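Local coordinates for probable ABC transporter extracellular-binding protein YckB (PDB 2IEE), which probably binds a solute outside the cell as the extracellular receptor of a binding-protein-dependent ABC transport system, at residues A[155-158]-A[164-167]; A[140-145]-A[203-208]; A[148-153]-A[257-262]. One frame throughout, in Å; residues are numbered along the deposited sequence.

Contact 1 of 3, residues A[155-158]-A[164-167]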
loop_
_atom_site.group_PDB
_atom_site.type_symbol
_atom_site.label_atom_id
_atom_site.label_comp_id
_atom_site.label_asym_id
_atom_site.label_seq_id
_atom_site.Cartn_x
_atom_site.Cartn_y
_atom_site.Cartn_z
ATOM N N VAL A 155 12.188 -11.542 15.396
ATOM C CA VAL A 155 13.574 -11.100 15.462
ATOM C C VAL A 155 13.622 -9.593 15.689
ATOM O O VAL A 155 13.038 -8.821 14.929
ATOM C CB VAL A 155 14.337 -11.451 14.170
ATOM C CG1 VAL A 155 15.778 -10.972 14.270
ATOM C CG2 VAL A 155 14.299 -12.955 13.938
ATOM N N ILE A 156 14.308 -9.181 16.750
ATOM C CA ILE A 156 14.421 -7.763 17.070
ATOM C C ILE A 156 15.673 -7.141 16.473
ATOM O O ILE A 156 16.787 -7.532 16.812
ATOM C CB ILE A 156 14.451 -7.530 18.598
ATOM C CG1 ILE A 156 13.071 -7.789 19.194
ATOM C CG2 ILE A 156 14.855 -6.099 18.901
ATOM C CD1 ILE A 156 12.016 -6.835 18.675
ATOM N N TYR A 157 15.480 -6.174 15.583
ATOM C CA TYR A 157 16.593 -5.471 14.953
ATOM C C TYR A 157 16.747 -4.090 15.579
ATOM O O TYR A 157 15.759 -3.453 15.950
ATOM C CB TYR A 157 16.350 -5.292 13.456
ATOM C CG TYR A 157 16.683 -6.494 12.603
ATOM C CD1 TYR A 157 15.794 -7.563 12.474
ATOM C CD2 TYR A 157 17.876 -6.539 11.888
ATOM C CE1 TYR A 157 16.089 -8.647 11.636
ATOM C CE2 TYR A 157 18.182 -7.611 11.061
ATOM C CZ TYR A 157 17.288 -8.658 10.933
ATOM O OH TYR A 157 17.607 -9.699 10.095
ATOM N N ASP A 158 17.984 -3.622 15.690
ATOM C CA ASP A 158 18.239 -2.311 16.266
ATOM C C ASP A 158 17.762 -1.241 15.290
ATOM O O ASP A 158 16.865 -0.456 15.599
ATOM C CB ASP A 158 19.734 -2.140 16.542
ATOM C CG ASP A 158 20.048 -0.856 17.287
ATOM O OD1 ASP A 158 19.799 0.233 16.725
ATOM O OD2 ASP A 158 20.541 -0.937 18.435
ATOM N N GLN A 164 19.515 -5.385 4.433
ATOM C CA GLN A 164 19.992 -6.177 5.557
ATOM C C GLN A 164 19.009 -7.297 5.884
ATOM O O GLN A 164 19.400 -8.451 6.047
ATOM C CB GLN A 164 20.194 -5.282 6.782
ATOM C CG GLN A 164 20.873 -5.985 7.933
ATOM C CD GLN A 164 22.202 -6.591 7.527
ATOM O OE1 GLN A 164 23.124 -5.879 7.124
ATOM N NE2 GLN A 164 22.307 -7.912 7.625
ATOM N N TYR A 165 17.730 -6.951 5.978
ATOM C CA TYR A 165 16.701 -7.937 6.271
ATOM C C TYR A 165 16.746 -9.079 5.259
ATOM O O TYR A 165 16.724 -10.250 5.622
ATOM C CB TYR A 165 15.313 -7.297 6.221
ATOM C CG TYR A 165 14.952 -6.438 7.411
ATOM C CD1 TYR A 165 14.810 -6.993 8.678
ATOM C CD2 TYR A 165 14.692 -5.079 7.258
ATOM C CE1 TYR A 165 14.412 -6.217 9.763
ATOM C CE2 TYR A 165 14.294 -4.291 8.339
ATOM C CZ TYR A 165 14.153 -4.871 9.587
ATOM O OH TYR A 165 13.727 -4.110 10.645
ATOM N N LEU A 166 16.815 -8.724 3.983
ATOM C CA LEU A 166 16.831 -9.715 2.915
ATOM C C LEU A 166 18.063 -10.624 2.941
ATOM O O LEU A 166 17.944 -11.833 2.748
ATOM C CB LEU A 166 16.713 -9.007 1.561
ATOM C CG LEU A 166 15.441 -8.162 1.385
ATOM C CD1 LEU A 166 15.579 -7.281 0.151
ATOM C CD2 LEU A 166 14.214 -9.073 1.262
ATOM N N LYS A 167 19.239 -10.050 3.184
ATOM C CA LYS A 167 20.462 -10.850 3.220
ATOM C C LYS A 167 20.491 -11.841 4.375
ATOM O O LYS A 167 21.057 -12.925 4.249
ATOM C CB LYS A 167 21.702 -9.951 3.292
ATOM C CG LYS A 167 21.919 -9.125 2.043
ATOM C CD LYS A 167 23.303 -8.503 2.020
ATOM C CE LYS A 167 23.462 -7.576 0.822
ATOM N NZ LYS A 167 23.152 -8.259 -0.471
HETATM O O HOH W 1 15.437 -10.913 7.873
#
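Tyr157 and Tyr165 make a T-shaped pair in which the edge of the Tyr165 ring is turned onto one face of Tyr157. The planes meet at 61° and the centroids lie 4.5 Å apart. At the root of Tyr157, CB lies 4.0 Å from Tyr165 OH. Because CG sits anti to the carbonyl carbon (chi1 -82°), the ring is carried out toward the helix. CG then has Tyr165 CE1 above it, and that same carbon makes the closest approach at Tyr157 CD1, 3.3 Å, toward the rim of the ring instead of over its middle. Further out, Tyr157 CZ meets Tyr165 CD1 at 3.7 Å, so the two side chains run past each other in opposite directions, the hydroxyl end of each reaching back toward the root of the other. Gln164 CG adds a looser contact at Tyr157 CE2. At the tip, Tyr157 OH hydrogen-bonds to the carboxylate of Asp168, one helical turn on from Gln164. A water also reaches this hydroxyl, weakly, while giving a shorter bond of 2.7 Å to Tyr165 O. Both tyrosines touch Ala136 of strand 134-136. The pair thus joins the loop after strand 153-154 to helix 162-171, the opening of a beta-alpha-beta crossover that passes to strand 176-180 in an alpha/beta lobe of the solute-binding protein fold.

Contact 2 of 3, residues A[140-145]-A[203-208]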
loop_
_atom_site.group_PDB
_atom_site.type_symbol
_atom_site.label_atom_id
_atom_site.label_comp_id
_atom_site.label_asym_id
_atom_site.label_seq_id
_atom_site.Cartn_x
_atom_site.Cartn_y
_atom_site.Cartn_z
ATOM N N THR A 140 5.522 -3.512 14.835
ATOM C CA THR A 140 4.096 -3.382 15.123
ATOM C C THR A 140 3.171 -3.228 13.923
ATOM O O THR A 140 2.469 -2.222 13.787
ATOM C CB THR A 140 3.836 -2.213 16.092
ATOM O OG1 THR A 140 4.525 -1.047 15.627
ATOM C CG2 THR A 140 4.312 -2.568 17.496
ATOM N N THR A 141 3.165 -4.234 13.060
ATOM C CA THR A 141 2.302 -4.224 11.891
ATOM C C THR A 141 1.454 -5.482 11.950
ATOM O O THR A 141 1.732 -6.403 12.727
ATOM C CB THR A 141 3.107 -4.253 10.585
ATOM O OG1 THR A 141 3.849 -5.475 10.514
ATOM C CG2 THR A 141 4.065 -3.074 10.522
ATOM N N VAL A 142 0.420 -5.523 11.124
ATOM C CA VAL A 142 -0.454 -6.674 11.077
ATOM C C VAL A 142 0.339 -7.872 10.550
ATOM O O VAL A 142 0.014 -9.022 10.838
ATOM C CB VAL A 142 -1.662 -6.398 10.162
ATOM C CG1 VAL A 142 -1.217 -6.350 8.708
ATOM C CG2 VAL A 142 -2.726 -7.449 10.381
ATOM N N TYR A 143 1.392 -7.595 9.787
ATOM C CA TYR A 143 2.226 -8.656 9.236
ATOM C C TYR A 143 2.971 -9.420 10.335
ATOM O O TYR A 143 3.050 -10.648 10.290
ATOM C CB TYR A 143 3.226 -8.075 8.231
ATOM C CG TYR A 143 2.559 -7.453 7.028
ATOM C CD1 TYR A 143 1.909 -8.242 6.088
ATOM C CD2 TYR A 143 2.536 -6.072 6.857
ATOM C CE1 TYR A 143 1.243 -7.670 5.004
ATOM C CE2 TYR A 143 1.875 -5.490 5.779
ATOM C CZ TYR A 143 1.228 -6.295 4.855
ATOM O OH TYR A 143 0.548 -5.726 3.801
HETATM N N MSE A 144 3.509 -8.697 11.318
HETATM C CA MSE A 144 4.235 -9.332 12.422
HETATM C C MSE A 144 3.236 -10.043 13.337
HETATM O O MSE A 144 3.566 -11.031 13.993
HETATM C CB MSE A 144 5.027 -8.284 13.220
HETATM C CG MSE A 144 5.974 -8.853 14.283
HETATM SE SE MSE A 144 7.283 -10.123 13.591
HETATM C CE MSE A 144 6.611 -11.706 14.467
ATOM N N GLU A 145 2.008 -9.535 13.366
ATOM C CA GLU A 145 0.958 -10.126 14.180
ATOM C C GLU A 145 0.613 -11.494 13.587
ATOM O O GLU A 145 0.378 -12.465 14.312
ATOM C CB GLU A 145 -0.276 -9.222 14.175
ATOM C CG GLU A 145 -1.161 -9.390 15.389
ATOM C CD GLU A 145 -0.395 -9.185 16.681
ATOM O OE1 GLU A 145 0.337 -8.174 16.780
ATOM O OE2 GLU A 145 -0.528 -10.027 17.597
ATOM N N LYS A 203 -0.425 -16.989 0.858
ATOM C CA LYS A 203 -1.138 -15.760 0.510
ATOM C C LYS A 203 -2.159 -15.565 1.635
ATOM O O LYS A 203 -2.905 -16.483 1.961
ATOM C CB LYS A 203 -1.868 -15.906 -0.832
ATOM C CG LYS A 203 -0.978 -16.204 -2.040
ATOM C CD LYS A 203 -1.835 -16.442 -3.288
ATOM C CE LYS A 203 -0.989 -16.606 -4.559
ATOM N NZ LYS A 203 -0.049 -17.757 -4.485
ATOM N N TYR A 204 -2.191 -14.378 2.232
ATOM C CA TYR A 204 -3.110 -14.133 3.330
ATOM C C TYR A 204 -3.579 -12.686 3.423
ATOM O O TYR A 204 -2.928 -11.765 2.928
ATOM C CB TYR A 204 -2.451 -14.513 4.661
ATOM C CG TYR A 204 -1.130 -13.805 4.866
ATOM C CD1 TYR A 204 0.029 -14.283 4.263
ATOM C CD2 TYR A 204 -1.057 -12.605 5.571
ATOM C CE1 TYR A 204 1.220 -13.590 4.344
ATOM C CE2 TYR A 204 0.140 -11.895 5.656
ATOM C CZ TYR A 204 1.273 -12.395 5.033
ATOM O OH TYR A 204 2.449 -11.687 5.044
HETATM N N MSE A 205 -4.722 -12.511 4.076
HETATM C CA MSE A 205 -5.305 -11.200 4.313
HETATM C C MSE A 205 -5.459 -10.285 3.104
HETATM O O MSE A 205 -4.757 -9.278 2.991
HETATM C CB MSE A 205 -4.484 -10.469 5.372
HETATM C CG MSE A 205 -5.114 -9.173 5.844
HETATM SE SE MSE A 205 -3.790 -7.969 6.545
HETATM C CE MSE A 205 -2.872 -9.226 7.699
ATOM N N PRO A 206 -6.392 -10.604 2.197
ATOM C CA PRO A 206 -6.584 -9.750 1.022
ATOM C C PRO A 206 -6.959 -8.335 1.476
ATOM O O PRO A 206 -7.516 -8.155 2.557
ATOM C CB PRO A 206 -7.718 -10.443 0.276
ATOM C CG PRO A 206 -8.532 -11.040 1.392
ATOM C CD PRO A 206 -7.456 -11.618 2.293
ATOM N N ASN A 207 -6.646 -7.337 0.655
ATOM C CA ASN A 207 -6.943 -5.953 0.999
ATOM C C ASN A 207 -6.986 -5.072 -0.242
ATOM O O ASN A 207 -6.456 -5.437 -1.294
ATOM C CB ASN A 207 -5.885 -5.421 1.983
ATOM C CG ASN A 207 -4.452 -5.521 1.434
ATOM O OD1 ASN A 207 -4.039 -4.746 0.564
ATOM N ND2 ASN A 207 -3.694 -6.479 1.946
ATOM N N LYS A 208 -7.638 -3.921 -0.115
ATOM C CA LYS A 208 -7.750 -2.960 -1.201
ATOM C C LYS A 208 -7.737 -1.553 -0.625
ATOM O O LYS A 208 -8.207 -1.327 0.495
ATOM C CB LYS A 208 -9.032 -3.194 -2.007
ATOM C CG LYS A 208 -10.336 -3.140 -1.219
ATOM C CD LYS A 208 -11.495 -3.606 -2.104
ATOM C CE LYS A 208 -12.803 -3.753 -1.335
ATOM N NZ LYS A 208 -13.894 -4.266 -2.221
#
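Met205, a selenomethionine, and Val142 reach toward each other tip to tip, where the start of helix 142-149 packs on strand 197-214 of the mixed sheet, within one alpha/beta lobe of the periplasmic-binding-protein fold. The Met205 methyl wedges against both branches of the valine, with CE 3.2 Å from Val142 CG2; that is tighter than normal van der Waals contact, and the exact placing of CE is doubtful. Its selenium takes a gentler position, SE to Val142 CG1 3.7 Å. The latter methyl, set between backbone N and carbonyl carbon (chi1 71°), also lies over the centre of the Tyr143 ring, 4.1 Å above its plane. Tyr143 in turn meets Tyr204 edge on: the side chains cross at about a right angle, and Tyr204 OH comes 3.6 Å from Tyr143 CD1, near the plane of that ring. This hydroxyl is satisfied elsewhere, by Thr113 O on the adjacent strand. Thr141 caps the helix, its OG1 accepting weak bonds from Tyr143 N and Met144 N. Met205 departs from extended geometry (phi 51°), and its carbonyl is gripped from within the strand: Asn207 ND2 donates to Met205 O at 3.2 Å, nearly in line with the C=O bond.

Contact 3 of 3, residues A[148-153]-A[257-262]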
loop_
_atom_site.group_PDB
_atom_site.type_symbol
_atom_site.label_atom_id
_atom_site.label_comp_id
_atom_site.label_asym_id
_atom_site.label_seq_id
_atom_site.Cartn_x
_atom_site.Cartn_y
_atom_site.Cartn_z
ATOM N N ARG A 148 3.217 -13.963 14.562
ATOM C CA ARG A 148 3.047 -14.369 15.952
ATOM C C ARG A 148 1.918 -15.382 16.121
ATOM O O ARG A 148 2.072 -16.375 16.831
ATOM C CB ARG A 148 2.795 -13.143 16.841
ATOM C CG ARG A 148 4.040 -12.298 17.095
ATOM C CD ARG A 148 3.814 -11.302 18.228
ATOM N NE ARG A 148 3.130 -10.091 17.784
ATOM C CZ ARG A 148 3.750 -8.998 17.348
ATOM N NH1 ARG A 148 5.077 -8.956 17.300
ATOM N NH2 ARG A 148 3.042 -7.946 16.953
ATOM N N LYS A 149 0.790 -15.129 15.464
ATOM C CA LYS A 149 -0.362 -16.024 15.540
ATOM C C LYS A 149 0.025 -17.449 15.179
ATOM O O LYS A 149 -0.579 -18.405 15.653
ATOM C CB LYS A 149 -1.459 -15.550 14.587
ATOM C CG LYS A 149 -2.661 -16.479 14.494
ATOM C CD LYS A 149 -3.654 -15.960 13.463
ATOM C CE LYS A 149 -4.893 -16.838 13.365
ATOM N NZ LYS A 149 -4.555 -18.229 12.952
ATOM N N TYR A 150 1.037 -17.586 14.330
ATOM C CA TYR A 150 1.482 -18.900 13.903
ATOM C C TYR A 150 2.687 -19.435 14.664
ATOM O O TYR A 150 3.247 -20.467 14.301
ATOM C CB TYR A 150 1.741 -18.883 12.400
ATOM C CG TYR A 150 0.453 -18.899 11.615
ATOM C CD1 TYR A 150 -0.223 -20.095 11.382
ATOM C CD2 TYR A 150 -0.124 -17.718 11.156
ATOM C CE1 TYR A 150 -1.439 -20.117 10.711
ATOM C CE2 TYR A 150 -1.345 -17.725 10.481
ATOM C CZ TYR A 150 -1.994 -18.930 10.265
ATOM O OH TYR A 150 -3.200 -18.949 9.606
ATOM N N GLY A 151 3.082 -18.734 15.722
ATOM C CA GLY A 151 4.184 -19.198 16.547
ATOM C C GLY A 151 5.597 -18.929 16.083
ATOM O O GLY A 151 6.522 -19.646 16.471
ATOM N N ALA A 152 5.781 -17.895 15.271
ATOM C CA ALA A 152 7.111 -17.562 14.777
ATOM C C ALA A 152 7.878 -16.755 15.816
ATOM O O ALA A 152 7.286 -16.010 16.592
ATOM C CB ALA A 152 7.006 -16.770 13.480
ATOM N N LYS A 153 9.193 -16.925 15.843
ATOM C CA LYS A 153 10.032 -16.174 16.765
ATOM C C LYS A 153 10.217 -14.808 16.126
ATOM O O LYS A 153 10.602 -14.714 14.959
ATOM C CB LYS A 153 11.402 -16.835 16.920
ATOM C CG LYS A 153 11.360 -18.277 17.393
ATOM C CD LYS A 153 12.763 -18.834 17.580
ATOM C CE LYS A 153 12.713 -20.287 18.039
ATOM N NZ LYS A 153 14.078 -20.815 18.298
ATOM N N ASP A 257 -5.817 -17.800 -4.596
ATOM C CA ASP A 257 -6.314 -18.505 -3.419
ATOM C C ASP A 257 -5.749 -17.818 -2.172
ATOM O O ASP A 257 -4.703 -18.220 -1.659
ATOM C CB ASP A 257 -5.851 -19.967 -3.460
ATOM C CG ASP A 257 -6.567 -20.843 -2.444
ATOM O OD1 ASP A 257 -6.531 -20.525 -1.235
ATOM O OD2 ASP A 257 -7.165 -21.861 -2.861
ATOM N N VAL A 258 -6.440 -16.788 -1.690
ATOM C CA VAL A 258 -5.975 -16.049 -0.520
ATOM C C VAL A 258 -6.682 -16.461 0.768
ATOM O O VAL A 258 -7.909 -16.480 0.844
ATOM C CB VAL A 258 -6.143 -14.527 -0.718
ATOM C CG1 VAL A 258 -5.451 -13.774 0.412
ATOM C CG2 VAL A 258 -5.568 -14.115 -2.060
ATOM N N GLN A 259 -5.884 -16.770 1.783
ATOM C CA GLN A 259 -6.377 -17.210 3.085
ATOM C C GLN A 259 -6.721 -16.059 4.030
ATOM O O GLN A 259 -5.963 -15.095 4.150
ATOM C CB GLN A 259 -5.314 -18.103 3.730
ATOM C CG GLN A 259 -5.691 -18.709 5.059
ATOM C CD GLN A 259 -4.594 -19.605 5.595
ATOM O OE1 GLN A 259 -4.147 -20.528 4.914
ATOM N NE2 GLN A 259 -4.153 -19.337 6.817
ATOM N N ASP A 260 -7.868 -16.159 4.697
ATOM C CA ASP A 260 -8.277 -15.130 5.646
ATOM C C ASP A 260 -7.643 -15.417 7.002
ATOM O O ASP A 260 -7.497 -16.576 7.391
ATOM C CB ASP A 260 -9.802 -15.099 5.791
ATOM C CG ASP A 260 -10.481 -14.273 4.708
ATOM O OD1 ASP A 260 -10.186 -13.064 4.605
ATOM O OD2 ASP A 260 -11.311 -14.836 3.962
ATOM N N VAL A 261 -7.262 -14.360 7.714
ATOM C CA VAL A 261 -6.647 -14.504 9.029
ATOM C C VAL A 261 -7.398 -13.670 10.067
ATOM O O VAL A 261 -7.979 -12.637 9.741
ATOM C CB VAL A 261 -5.160 -14.071 8.998
ATOM C CG1 VAL A 261 -4.510 -14.331 10.351
ATOM C CG2 VAL A 261 -4.424 -14.832 7.899
ATOM N N ASP A 262 -7.384 -14.127 11.316
ATOM C CA ASP A 262 -8.076 -13.439 12.406
ATOM C C ASP A 262 -7.540 -12.039 12.687
ATOM O O ASP A 262 -8.291 -11.067 12.461
ATOM C CB ASP A 262 -7.995 -14.280 13.682
ATOM C CG ASP A 262 -8.592 -15.661 13.504
ATOM O OD1 ASP A 262 -8.061 -16.434 12.679
ATOM O OD2 ASP A 262 -9.594 -15.972 14.183
#
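Lys149 leads off, laid against Val261 and Asp262 at the very end of the modelled chain. Its CG is anti to the backbone N (chi1 175°) and the chain stays extended until the last torsion, which puts CD beside Val261 CG1 at 3.6 Å, the two side chains sliding past each other. The aspartate comes across this chain at about a right angle, with Asp262 OD1 3.3 Å from Lys149 CE. The bend at chi4 (-61°) then leaves Lys149 NZ 3.9 Å from the same Asp262 OD1, so the salt bridge is a long one. Tyr150, the first residue to leave helical geometry, sends its hydroxyl toward Gln259 from the opposite direction. Tyr150 OH and Gln259 NE2 are 3.0 Å apart, but the angle is poor and no hydrogen bond results; ring and amide planes lie 53° apart. Leu127 touches both side chains. Gly151 takes a positive phi as the C-prime residue of a Schellman motif: its N bonds to Arg148 O, Ala152 N reaches back to Ala147 O, and the chain turns off toward strand 153-154. Backbone bonds of Gln259 also attach the C-terminal segment to strand 197-214. Across the contact itself, aliphatic packing on the lysine and a long salt bridge, with no hydrogen bond between the segments, suggest that its specificity is probably modest.

Reading from the N terminus, contact 2 opens first at 140-145, contact 3 follows on the far end of the same helix at 148-153, and contact 1 opens last at 155-158. Contact 1 closes almost at once, at 164-167, a short loop lying inside both longer ones. Contact 2 closes at 203-208 and contact 3 only at 257-262, so those two cross. They also touch: Gln259 probably hydrogen-bonds through its backbone to Lys203 and Met205. Helix 142-149 is thereby tied at its start to strand 197-214 and at its end to the C-terminal segment, while contact 1, its centre about 19 Å from that of contact 2 and 20 Å from that of contact 3, joins helix 162-171 to the loop before it.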